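Local coordinates for Zn-dependent hydrolase of metallo-beta-lactamase superfamily TM0207 (Thermotoga maritima, PDB 1VJN), which is probably a zinc-dependent hydrolase of the metallo-beta-lactamase superfamily, at residues 161-174 against 203-217. Residues are numbered along the deposited sequence; the frame is centred on the assembly and turned at random.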
loop_
_atom_site.group_PDB
_atom_site.type_symbol
_atom_site.label_atom_id
_atom_site.label_comp_id
_atom_site.label_asym_id
_atom_site.label_seq_id
_atom_site.Cartn_x
_atom_site.Cartn_y
_atom_site.Cartn_z
ATOM N N ALA A 161 2.425 1.320 11.926
ATOM C CA ALA A 161 3.376 0.249 11.588
ATOM C C ALA A 161 3.643 -0.637 12.780
ATOM O O ALA A 161 3.679 -1.846 12.645
ATOM C CB ALA A 161 4.638 0.803 11.083
ATOM N N ASP A 162 3.844 -0.041 13.954
ATOM C CA ASP A 162 4.016 -0.812 15.180
ATOM C C ASP A 162 2.784 -1.619 15.576
ATOM O O ASP A 162 2.914 -2.753 16.043
ATOM C CB ASP A 162 4.406 0.103 16.343
ATOM C CG ASP A 162 5.788 0.761 16.155
ATOM O OD1 ASP A 162 6.537 0.400 15.204
ATOM O OD2 ASP A 162 6.200 1.672 16.919
ATOM N N LEU A 163 1.587 -1.047 15.424
ATOM C CA LEU A 163 0.390 -1.789 15.745
ATOM C C LEU A 163 0.247 -3.058 14.905
ATOM O O LEU A 163 -0.384 -4.002 15.330
ATOM C CB LEU A 163 -0.877 -0.935 15.551
ATOM C CG LEU A 163 -1.106 0.111 16.657
ATOM C CD1 LEU A 163 -2.141 1.131 16.280
ATOM C CD2 LEU A 163 -1.465 -0.566 18.002
ATOM N N LEU A 164 0.757 -3.028 13.690
ATOM C CA LEU A 164 0.560 -4.100 12.719
ATOM C C LEU A 164 1.822 -4.982 12.655
ATOM O O LEU A 164 1.883 -5.894 11.849
ATOM C CB LEU A 164 0.238 -3.490 11.332
ATOM C CG LEU A 164 -1.084 -2.705 11.178
ATOM C CD1 LEU A 164 -1.293 -2.162 9.753
ATOM C CD2 LEU A 164 -2.254 -3.550 11.602
ATOM N N ASN A 165 2.793 -4.707 13.538
ATOM C CA ASN A 165 4.095 -5.405 13.582
ATOM C C ASN A 165 4.748 -5.499 12.202
ATOM O O ASN A 165 5.350 -6.505 11.847
ATOM C CB ASN A 165 3.917 -6.771 14.259
ATOM C CG ASN A 165 5.230 -7.339 14.815
ATOM O OD1 ASN A 165 6.076 -6.612 15.355
ATOM N ND2 ASN A 165 5.404 -8.651 14.673
ATOM N N ALA A 166 4.646 -4.415 11.437
ATOM C CA ALA A 166 5.116 -4.389 10.027
ATOM C C ALA A 166 6.628 -4.560 9.959
ATOM O O ALA A 166 7.357 -3.964 10.756
ATOM C CB ALA A 166 4.755 -3.073 9.371
ATOM N N LYS A 167 7.092 -5.333 8.984
ATOM C CA LYS A 167 8.513 -5.558 8.786
ATOM C C LYS A 167 9.043 -4.633 7.691
ATOM O O LYS A 167 9.751 -3.678 7.990
ATOM C CB LYS A 167 8.756 -7.023 8.427
ATOM C CG LYS A 167 8.275 -7.995 9.459
ATOM C CD LYS A 167 9.058 -7.821 10.753
ATOM C CE LYS A 167 8.428 -8.608 11.908
ATOM N NZ LYS A 167 8.377 -7.792 13.167
ATOM N N VAL A 168 8.717 -4.918 6.431
ATOM C CA VAL A 168 9.030 -4.001 5.357
ATOM C C VAL A 168 7.994 -2.932 5.382
ATOM O O VAL A 168 6.797 -3.224 5.347
ATOM C CB VAL A 168 9.022 -4.661 3.998
ATOM C CG1 VAL A 168 9.146 -3.599 2.871
ATOM C CG2 VAL A 168 10.162 -5.668 3.914
ATOM N N ILE A 169 8.449 -1.686 5.489
ATOM C CA ILE A 169 7.576 -0.527 5.484
ATOM C C ILE A 169 7.876 0.391 4.282
ATOM O O ILE A 169 9.009 0.888 4.147
ATOM C CB ILE A 169 7.764 0.281 6.784
ATOM C CG1 ILE A 169 7.297 -0.503 8.016
ATOM C CG2 ILE A 169 6.987 1.553 6.667
ATOM C CD1 ILE A 169 7.825 0.042 9.359
ATOM N N ILE A 170 6.877 0.649 3.436
ATOM C CA ILE A 170 7.093 1.502 2.303
ATOM C C ILE A 170 6.203 2.727 2.457
ATOM O O ILE A 170 4.968 2.600 2.407
ATOM C CB ILE A 170 6.814 0.749 0.976
ATOM C CG1 ILE A 170 7.740 -0.477 0.813
ATOM C CG2 ILE A 170 6.922 1.682 -0.216
ATOM C CD1 ILE A 170 7.233 -1.563 -0.118
ATOM N N PRO A 171 6.806 3.910 2.678
ATOM C CA PRO A 171 6.000 5.154 2.792
ATOM C C PRO A 171 5.441 5.609 1.423
ATOM O O PRO A 171 6.029 5.330 0.348
ATOM C CB PRO A 171 7.007 6.203 3.300
ATOM C CG PRO A 171 8.385 5.691 2.812
ATOM C CD PRO A 171 8.272 4.165 2.826
HETATM N N MSE A 172 4.334 6.319 1.449
HETATM C CA MSE A 172 3.837 6.929 0.223
HETATM C C MSE A 172 3.144 8.201 0.636
HETATM O O MSE A 172 3.088 8.495 1.827
HETATM C CB MSE A 172 2.877 6.002 -0.518
HETATM C CG MSE A 172 1.747 5.502 0.348
HETATM SE SE MSE A 172 0.606 4.091 -0.517
HETATM C CE MSE A 172 -0.665 3.905 0.985
ATOM N N HIS A 173 2.659 8.953 -0.354
ATOM C CA HIS A 173 1.801 10.129 -0.117
ATOM C C HIS A 173 2.613 11.215 0.614
ATOM O O HIS A 173 2.169 11.711 1.639
ATOM C CB HIS A 173 0.561 9.806 0.766
ATOM C CG HIS A 173 -0.564 9.120 0.062
ATOM N ND1 HIS A 173 -0.970 7.834 0.383
ATOM C CD2 HIS A 173 -1.418 9.553 -0.893
ATOM C CE1 HIS A 173 -2.002 7.497 -0.367
ATOM N NE2 HIS A 173 -2.285 8.516 -1.160
ATOM N N TYR A 174 3.805 11.541 0.110
ATOM C CA TYR A 174 4.664 12.559 0.693
ATOM C C TYR A 174 5.037 13.582 -0.385
ATOM O O TYR A 174 4.620 13.406 -1.527
ATOM C CB TYR A 174 5.918 11.907 1.319
ATOM C CG TYR A 174 6.606 10.878 0.482
ATOM C CD1 TYR A 174 7.477 11.258 -0.491
ATOM C CD2 TYR A 174 6.444 9.508 0.725
ATOM C CE1 TYR A 174 8.126 10.342 -1.262
ATOM C CE2 TYR A 174 7.137 8.577 -0.008
ATOM C CZ TYR A 174 7.973 9.011 -1.020
ATOM O OH TYR A 174 8.660 8.135 -1.821
ATOM N N LEU A 203 10.736 -3.523 -5.942
ATOM C CA LEU A 203 11.271 -4.258 -4.817
ATOM C C LEU A 203 10.922 -5.722 -4.996
ATOM O O LEU A 203 9.754 -6.062 -5.166
ATOM C CB LEU A 203 10.669 -3.743 -3.531
ATOM C CG LEU A 203 11.168 -4.396 -2.238
ATOM C CD1 LEU A 203 12.630 -4.021 -1.998
ATOM C CD2 LEU A 203 10.270 -3.929 -1.108
ATOM N N GLU A 204 11.923 -6.590 -4.969
ATOM C CA GLU A 204 11.682 -8.032 -4.953
ATOM C C GLU A 204 12.004 -8.599 -3.582
ATOM O O GLU A 204 12.994 -8.191 -2.964
ATOM C CB GLU A 204 12.489 -8.737 -6.030
ATOM C CG GLU A 204 11.918 -8.462 -7.400
ATOM C CD GLU A 204 12.752 -9.069 -8.491
ATOM O OE1 GLU A 204 12.711 -10.315 -8.608
ATOM O OE2 GLU A 204 13.442 -8.296 -9.216
ATOM N N LEU A 205 11.150 -9.500 -3.098
ATOM C CA LEU A 205 11.372 -10.211 -1.829
ATOM C C LEU A 205 11.422 -11.667 -2.147
ATOM O O LEU A 205 10.564 -12.178 -2.855
ATOM C CB LEU A 205 10.228 -9.995 -0.838
ATOM C CG LEU A 205 9.823 -8.575 -0.491
ATOM C CD1 LEU A 205 8.758 -8.661 0.574
ATOM C CD2 LEU A 205 10.988 -7.714 0.006
ATOM N N PHE A 206 12.445 -12.334 -1.639
ATOM C CA PHE A 206 12.689 -13.730 -1.933
ATOM C C PHE A 206 12.337 -14.631 -0.749
ATOM O O PHE A 206 12.372 -15.853 -0.872
ATOM C CB PHE A 206 14.145 -13.891 -2.374
ATOM C CG PHE A 206 14.482 -13.063 -3.571
ATOM C CD1 PHE A 206 14.289 -13.557 -4.851
ATOM C CD2 PHE A 206 14.934 -11.759 -3.424
ATOM C CE1 PHE A 206 14.569 -12.788 -5.970
ATOM C CE2 PHE A 206 15.223 -10.981 -4.543
ATOM C CZ PHE A 206 15.029 -11.503 -5.819
ATOM N N GLU A 207 11.980 -14.026 0.378
ATOM C CA GLU A 207 11.510 -14.753 1.539
ATOM C C GLU A 207 10.681 -13.822 2.411
ATOM O O GLU A 207 10.701 -12.607 2.233
ATOM C CB GLU A 207 12.686 -15.271 2.350
ATOM C CG GLU A 207 13.570 -14.184 2.941
ATOM C CD GLU A 207 14.691 -14.739 3.817
ATOM O OE1 GLU A 207 14.890 -15.976 3.841
ATOM O OE2 GLU A 207 15.367 -13.934 4.501
ATOM N N LYS A 208 9.987 -14.395 3.383
ATOM C CA LYS A 208 9.185 -13.599 4.304
ATOM C C LYS A 208 10.151 -12.717 5.103
ATOM O O LYS A 208 11.128 -13.223 5.638
ATOM C CB LYS A 208 8.359 -14.512 5.233
ATOM C CG LYS A 208 7.380 -13.760 6.163
ATOM C CD LYS A 208 7.483 -14.250 7.605
ATOM C CE LYS A 208 6.450 -15.288 7.938
ATOM N NZ LYS A 208 5.233 -14.635 8.499
ATOM N N PRO A 209 9.904 -11.406 5.173
ATOM C CA PRO A 209 10.784 -10.510 5.921
ATOM C C PRO A 209 10.982 -10.931 7.367
ATOM O O PRO A 209 10.008 -11.126 8.068
ATOM C CB PRO A 209 10.050 -9.176 5.867
ATOM C CG PRO A 209 9.157 -9.255 4.695
ATOM C CD PRO A 209 8.798 -10.673 4.533
ATOM N N LYS A 210 12.228 -11.071 7.806
ATOM C CA LYS A 210 12.528 -11.408 9.193
ATOM C C LYS A 210 12.590 -10.142 10.017
ATOM O O LYS A 210 12.125 -10.119 11.145
ATOM C CB LYS A 210 13.868 -12.135 9.315
ATOM C CG LYS A 210 13.916 -13.520 8.656
ATOM C CD LYS A 210 15.342 -14.081 8.577
ATOM C CE LYS A 210 15.950 -14.421 9.973
ATOM N NZ LYS A 210 15.605 -15.795 10.470
ATOM N N GLU A 211 13.157 -9.080 9.451
ATOM C CA GLU A 211 13.399 -7.850 10.202
ATOM C C GLU A 211 12.714 -6.649 9.618
ATOM O O GLU A 211 12.327 -6.632 8.470
ATOM C CB GLU A 211 14.880 -7.530 10.249
ATOM C CG GLU A 211 15.760 -8.704 10.607
ATOM C CD GLU A 211 17.142 -8.254 11.028
ATOM O OE1 GLU A 211 17.472 -7.053 10.815
ATOM O OE2 GLU A 211 17.895 -9.100 11.573
ATOM N N ARG A 212 12.615 -5.622 10.442
ATOM C CA ARG A 212 12.056 -4.372 10.036
ATOM C C ARG A 212 13.012 -3.621 9.143
ATOM O O ARG A 212 14.187 -3.479 9.463
ATOM C CB ARG A 212 11.736 -3.498 11.237
ATOM C CG ARG A 212 11.313 -2.118 10.780
ATOM C CD ARG A 212 10.600 -1.359 11.783
ATOM N NE ARG A 212 9.250 -1.866 11.952
ATOM C CZ ARG A 212 8.402 -1.386 12.850
ATOM N NH1 ARG A 212 8.786 -0.406 13.673
ATOM N NH2 ARG A 212 7.181 -1.890 12.947
ATOM N N LYS A 213 12.486 -3.104 8.036
ATOM C CA LYS A 213 13.260 -2.241 7.154
ATOM C C LYS A 213 12.327 -1.262 6.451
ATOM O O LYS A 213 11.349 -1.671 5.825
ATOM C CB LYS A 213 13.997 -3.066 6.118
ATOM C CG LYS A 213 15.125 -2.323 5.409
ATOM C CD LYS A 213 15.932 -3.282 4.511
ATOM C CE LYS A 213 15.046 -4.146 3.560
ATOM N NZ LYS A 213 15.812 -4.944 2.542
ATOM N N VAL A 214 12.632 0.020 6.576
ATOM C CA VAL A 214 11.947 1.038 5.823
ATOM C C VAL A 214 12.583 1.137 4.414
ATOM O O VAL A 214 13.803 1.279 4.270
ATOM C CB VAL A 214 11.995 2.368 6.583
ATOM C CG1 VAL A 214 11.379 3.462 5.747
ATOM C CG2 VAL A 214 11.270 2.244 7.905
ATOM N N VAL A 215 11.762 0.991 3.383
ATOM C CA VAL A 215 12.214 1.017 1.993
ATOM C C VAL A 215 11.511 2.154 1.275
ATOM O O VAL A 215 10.273 2.145 1.161
ATOM C CB VAL A 215 11.922 -0.293 1.264
ATOM C CG1 VAL A 215 12.262 -0.174 -0.252
ATOM C CG2 VAL A 215 12.707 -1.419 1.889
ATOM N N VAL A 216 12.312 3.096 0.783
ATOM C CA VAL A 216 11.861 4.248 0.033
ATOM C C VAL A 216 12.053 3.923 -1.443
ATOM O O VAL A 216 13.178 3.719 -1.902
ATOM C CB VAL A 216 12.687 5.519 0.370
ATOM C CG1 VAL A 216 12.117 6.737 -0.339
ATOM C CG2 VAL A 216 12.695 5.768 1.838
HETATM N N MSE A 217 10.958 3.847 -2.171
HETATM C CA MSE A 217 10.977 3.585 -3.617
HETATM C C MSE A 217 10.946 4.907 -4.356
HETATM O O MSE A 217 10.707 5.943 -3.762
HETATM C CB MSE A 217 9.769 2.723 -4.012
HETATM C CG MSE A 217 9.606 1.513 -3.118
HETATM SE SE MSE A 217 8.397 0.088 -3.763
HETATM C CE MSE A 217 9.315 -0.396 -5.470
HETATM O O HOH W 1 8.582 5.147 -0.987
HETATM O O HOH W 2 10.290 8.558 -3.790
#
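With CG anti to the backbone N and the chain bent at chi3 (-74°), the Arg212 side chain runs back to the end of helix 154-163, where Asp162, its CG anti to the carbonyl carbon (chi1 -65°), presents OD1. Arg212 NH1 forms a salt bridge with Asp162 OD1 at 2.8 Å, while NH2 donates to the same oxygen at 3.3 Å, carboxylate and guanidinium planes only 6° apart. Arg212 NE and NH2 both donate to Ala166 O, at 3.1 and 3.0 Å and within the guanidinium plane, so four bonds fix the group's rotation. Ile169 CD1 lies over one face, 3.5 Å from Arg212 NE. Lys158 forms a salt bridge with Asp162 OD2, and a Schellman motif (Ala166 N to Ala161 O, Asn165 N to Asp162 O), with Asn165 at C-prime, ends the helix. Strand 168-172 pairs in parallel with strand 213-216 in one of the two mixed sheets of the metallo-hydrolase fold, Ile169 N binding Lys213 O and Val215 N binding Ile169 O. Between the sheets, Val168 CG1 meets Leu203 CD2 tip to tip at 4.1 Å, while Val168 CG2 packs crosswise on Pro209 CG at 3.8 Å. One water joins Pro171 O, Tyr174 OH and Met217 N.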